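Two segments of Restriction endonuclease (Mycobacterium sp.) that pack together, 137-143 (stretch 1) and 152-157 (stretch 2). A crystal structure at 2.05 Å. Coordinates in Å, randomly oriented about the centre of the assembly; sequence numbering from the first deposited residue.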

ATOM      1  N   GLU A 137      25.989   8.005 -23.296  1.00 15.96           N
ATOM      2  CA  GLU A 137      27.251   7.275 -23.235  1.00 15.88           C
ATOM      3  C   GLU A 137      27.579   6.856 -21.805  1.00 16.48           C
ATOM      4  O   GLU A 137      28.181   5.806 -21.579  1.00 14.85           O
ATOM      5  CB  GLU A 137      28.390   8.112 -23.819  1.00 14.70           C
ATOM      6  CG  GLU A 137      28.352   8.236 -25.334  1.00 16.73           C
ATOM      7  CD  GLU A 137      29.422   9.164 -25.875  1.00 19.92           C
ATOM      8  OE1 GLU A 137      29.968   9.968 -25.089  1.00 20.63           O
ATOM      9  OE2 GLU A 137      29.722   9.088 -27.086  1.00 26.30           O
ATOM     10  N   ALA A 138      27.173   7.680 -20.843  1.00 15.05           N
ATOM     11  CA  ALA A 138      27.331   7.339 -19.435  1.00 14.83           C
ATOM     12  C   ALA A 138      26.296   6.301 -19.016  1.00 13.15           C
ATOM     13  O   ALA A 138      26.598   5.390 -18.250  1.00 14.36           O
ATOM     14  CB  ALA A 138      27.216   8.580 -18.571  1.00 13.39           C
ATOM     15  N   ALA A 139      25.077   6.447 -19.529  1.00 13.23           N
ATOM     16  CA  ALA A 139      23.976   5.548 -19.196  1.00 12.68           C
ATOM     17  C   ALA A 139      24.292   4.120 -19.614  1.00 14.37           C
ATOM     18  O   ALA A 139      23.872   3.165 -18.961  1.00 14.06           O
ATOM     19  CB  ALA A 139      22.689   6.018 -19.852  1.00 12.18           C
ATOM     20  N   ARG A 140      25.034   3.986 -20.708  1.00 13.74           N
ATOM     21  CA  ARG A 140      25.492   2.677 -21.166  1.00 12.29           C
ATOM     22  C   ARG A 140      26.325   1.961 -20.098  1.00 14.02           C
ATOM     23  O   ARG A 140      26.261   0.739 -19.963  1.00 11.85           O
ATOM     24  CB  ARG A 140      26.297   2.828 -22.460  1.00 13.84           C
ATOM     25  CG  ARG A 140      27.046   1.579 -22.900  1.00 13.63           C
ATOM     26  CD  ARG A 140      26.105   0.421 -23.196  1.00 14.35           C
ATOM     27  NE  ARG A 140      26.846  -0.777 -23.579  1.00 15.72           N
ATOM     28  CZ  ARG A 140      27.280  -1.694 -22.722  1.00 11.46           C
ATOM     29  NH1 ARG A 140      27.041  -1.563 -21.425  1.00 16.06           N
ATOM     30  NH2 ARG A 140      27.951  -2.749 -23.164  1.00 10.19           N
ATOM     31  N   LEU A 141      27.092   2.730 -19.330  1.00 13.65           N
ATOM     32  CA  LEU A 141      28.011   2.158 -18.348  1.00 14.54           C
ATOM     33  C   LEU A 141      27.442   2.113 -16.930  1.00 15.69           C
ATOM     34  O   LEU A 141      27.865   1.296 -16.112  1.00 13.71           O
ATOM     35  CB  LEU A 141      29.343   2.911 -18.364  1.00 14.36           C
ATOM     36  CG  LEU A 141      30.162   2.772 -19.647  1.00 14.22           C
ATOM     37  CD1 LEU A 141      31.428   3.610 -19.571  1.00 13.23           C
ATOM     38  CD2 LEU A 141      30.497   1.311 -19.909  1.00 13.39           C
ATOM     39  N   HIS A 142      26.487   2.989 -16.640  1.00 16.22           N
ATOM     40  CA  HIS A 142      25.826   2.992 -15.339  1.00 12.15           C
ATOM     41  C   HIS A 142      24.843   1.833 -15.242  1.00 15.27           C
ATOM     42  O   HIS A 142      24.347   1.509 -14.163  1.00 15.12           O
ATOM     43  CB  HIS A 142      25.122   4.326 -15.088  1.00 12.38           C
ATOM     44  CG  HIS A 142      26.049   5.425 -14.674  1.00  9.92           C
ATOM     45  ND1 HIS A 142      26.000   6.009 -13.428  1.00 13.15           N
ATOM     46  CD2 HIS A 142      27.057   6.040 -15.337  1.00 13.40           C
ATOM     47  CE1 HIS A 142      26.932   6.942 -13.342  1.00 12.58           C
ATOM     48  NE2 HIS A 142      27.588   6.980 -14.488  1.00 12.76           N
ATOM     49  N   ALA A 143      24.565   1.216 -16.385  1.00 17.36           N
ATOM     50  CA  ALA A 143      23.776  -0.003 -16.432  1.00 17.17           C
ATOM     51  C   ALA A 143      24.611  -1.114 -17.058  1.00 17.39           C
ATOM     52  O   ALA A 143      24.082  -1.995 -17.737  1.00 17.99           O
ATOM     53  CB  ALA A 143      22.497   0.218 -17.217  1.00 17.48           C
ATOM     54  N   LEU A 152      34.222   1.472 -15.590  1.00 20.94           N
ATOM     55  CA  LEU A 152      34.473   2.551 -16.540  1.00 15.20           C
ATOM     56  C   LEU A 152      33.469   3.689 -16.403  1.00 14.44           C
ATOM     57  O   LEU A 152      33.711   4.795 -16.887  1.00 16.94           O
ATOM     58  CB  LEU A 152      34.434   2.010 -17.969  1.00 18.34           C
ATOM     59  CG  LEU A 152      35.432   0.904 -18.307  1.00 18.41           C
ATOM     60  CD1 LEU A 152      35.169   0.360 -19.701  1.00 19.44           C
ATOM     61  CD2 LEU A 152      36.851   1.429 -18.193  1.00 22.71           C
ATOM     62  N   ALA A 153      32.344   3.411 -15.749  1.00 12.55           N
ATOM     63  CA  ALA A 153      31.262   4.383 -15.612  1.00 11.73           C
ATOM     64  C   ALA A 153      31.701   5.660 -14.903  1.00 14.32           C
ATOM     65  O   ALA A 153      32.158   5.618 -13.761  1.00 15.33           O
ATOM     66  CB  ALA A 153      30.077   3.758 -14.890  1.00 13.81           C
ATOM     67  N   PRO A 154      31.560   6.807 -15.587  1.00 15.42           N
ATOM     68  CA  PRO A 154      31.924   8.113 -15.030  1.00 13.18           C
ATOM     69  C   PRO A 154      30.916   8.601 -13.994  1.00 13.77           C
ATOM     70  O   PRO A 154      29.733   8.740 -14.308  1.00 18.98           O
ATOM     71  CB  PRO A 154      31.911   9.029 -16.256  1.00 12.55           C
ATOM     72  CG  PRO A 154      30.951   8.386 -17.194  1.00 14.44           C
ATOM     73  CD  PRO A 154      31.087   6.906 -16.980  1.00 13.15           C
ATOM     74  N   PRO A 155      31.381   8.855 -12.763  1.00 14.32           N
ATOM     75  CA  PRO A 155      30.536   9.375 -11.682  1.00 17.16           C
ATOM     76  C   PRO A 155      29.917  10.719 -12.042  1.00 13.36           C
ATOM     77  O   PRO A 155      30.579  11.555 -12.655  1.00 15.25           O
ATOM     78  CB  PRO A 155      31.522   9.549 -10.523  1.00 15.21           C
ATOM     79  CG  PRO A 155      32.625   8.596 -10.817  1.00 16.82           C
ATOM     80  CD  PRO A 155      32.755   8.584 -12.308  1.00 15.27           C
ATOM     81  N   LEU A 156      28.658  10.921 -11.667  1.00 17.12           N
ATOM     82  CA  LEU A 156      27.988  12.193 -11.914  1.00 18.91           C
ATOM     83  C   LEU A 156      28.060  13.107 -10.696  1.00 16.05           C
ATOM     84  O   LEU A 156      27.225  13.029  -9.794  1.00 16.97           O
ATOM     85  CB  LEU A 156      26.532  11.977 -12.338  1.00 20.27           C
ATOM     86  CG  LEU A 156      26.252  11.907 -13.843  1.00 15.13           C
ATOM     87  CD1 LEU A 156      26.940  10.710 -14.485  1.00 13.56           C
ATOM     88  CD2 LEU A 156      24.755  11.875 -14.108  1.00 14.47           C
ATOM     89  N   PHE A 157      29.070  13.971 -10.680  1.00 17.33           N
ATOM     90  CA  PHE A 157      29.241  14.943  -9.608  1.00 17.70           C
ATOM     91  C   PHE A 157      28.287  16.113  -9.800  1.00 16.52           C
ATOM     92  O   PHE A 157      28.432  16.899 -10.736  1.00 17.31           O
ATOM     93  CB  PHE A 157      30.687  15.440  -9.559  1.00 13.64           C
ATOM     94  CG  PHE A 157      31.615  14.527  -8.814  1.00 17.43           C
ATOM     95  CD1 PHE A 157      31.791  13.214  -9.219  1.00 17.33           C
ATOM     96  CD2 PHE A 157      32.319  14.983  -7.713  1.00 21.75           C
ATOM     97  CE1 PHE A 157      32.644  12.372  -8.533  1.00 21.52           C
ATOM     98  CE2 PHE A 157      33.177  14.146  -7.025  1.00 21.84           C
ATOM     99  CZ  PHE A 157      33.341  12.840  -7.436  1.00 24.05           C
TER

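Stretch 1 carries on a helix that begins earlier in the chain; Ala143 lies in a loop. Its backbone amides still turn back on the helix: Leu141 N and His142 N both bond to Ala138 O, each at 2.9 Å. Ala143 N to Ala139 O, at 3.3 Å, is weak. From Ala153 onward stretch 2 is extended. It runs as a loop through Ala153, Pro154 and Pro155 and enters a strand at Leu156. The two backbones come closest at Leu141 and Ala153, whose CA atoms lie 4.8 Å apart. No backbone-to-backbone hydrogen bond links the stretches.

The one hydrogen bond across the contact comes from a side chain. His142 NE2 donates to Pro154 O at 2.8 Å, with an angle of 155° at the hydrogen. The carbonyl oxygen lies at the ring edge, near the ring plane, where an N-H can point at it. The CA-to-CB bond of His142 points sideways, but chi1 in the m well (-78°) and chi2 of -114° bring the end of the ring nearer to stretch 2. A histidine suits this buried site: its NE2 reaches a backbone acceptor while its carbons can meet apolar neighbours. His142 CD2 is 3.8 Å from Ala153 CB, and His142 NE2 is 3.8 Å from Leu156 CD1. Both neighbours approach the ring obliquely.

Leu141 has the largest covered area, 70 Å² of the residue. Its CA-to-CB bond points toward stretch 2, and its side chain is in the mt rotamer. Leu141 CD1 packs 3.8 Å from Leu152 CB and 4.2 Å from Pro154 CD. Leu141 CD1 also lies 3.7 Å from Leu152 O. Nearer the helix backbone, Leu141 CB meets Ala153 CB at 3.7 Å, and Leu141 O is 3.5 Å from Ala153 CB. The small methyl of Ala153 points toward the helix and fits the close backbone approach.

One turn earlier, Ala138 CB touches Pro154 CG at 4.0 Å. The short alanine side chain and the puckered proline ring make a compact apolar contact. Pro154 therefore serves twice: its ring packs against Ala138 and Leu141, and its carbonyl accepts the bond from His142. Having no amide hydrogen, it offers no backbone N-H donor here.

Together the stretches bury 313 Å², summed over both sides. The side-chain packing is mainly apolar, with the histidine bond as the polar link. Arg140 makes no contact with stretch 2; its NH1 and NH2 are hydrogen-bonded elsewhere in the structure.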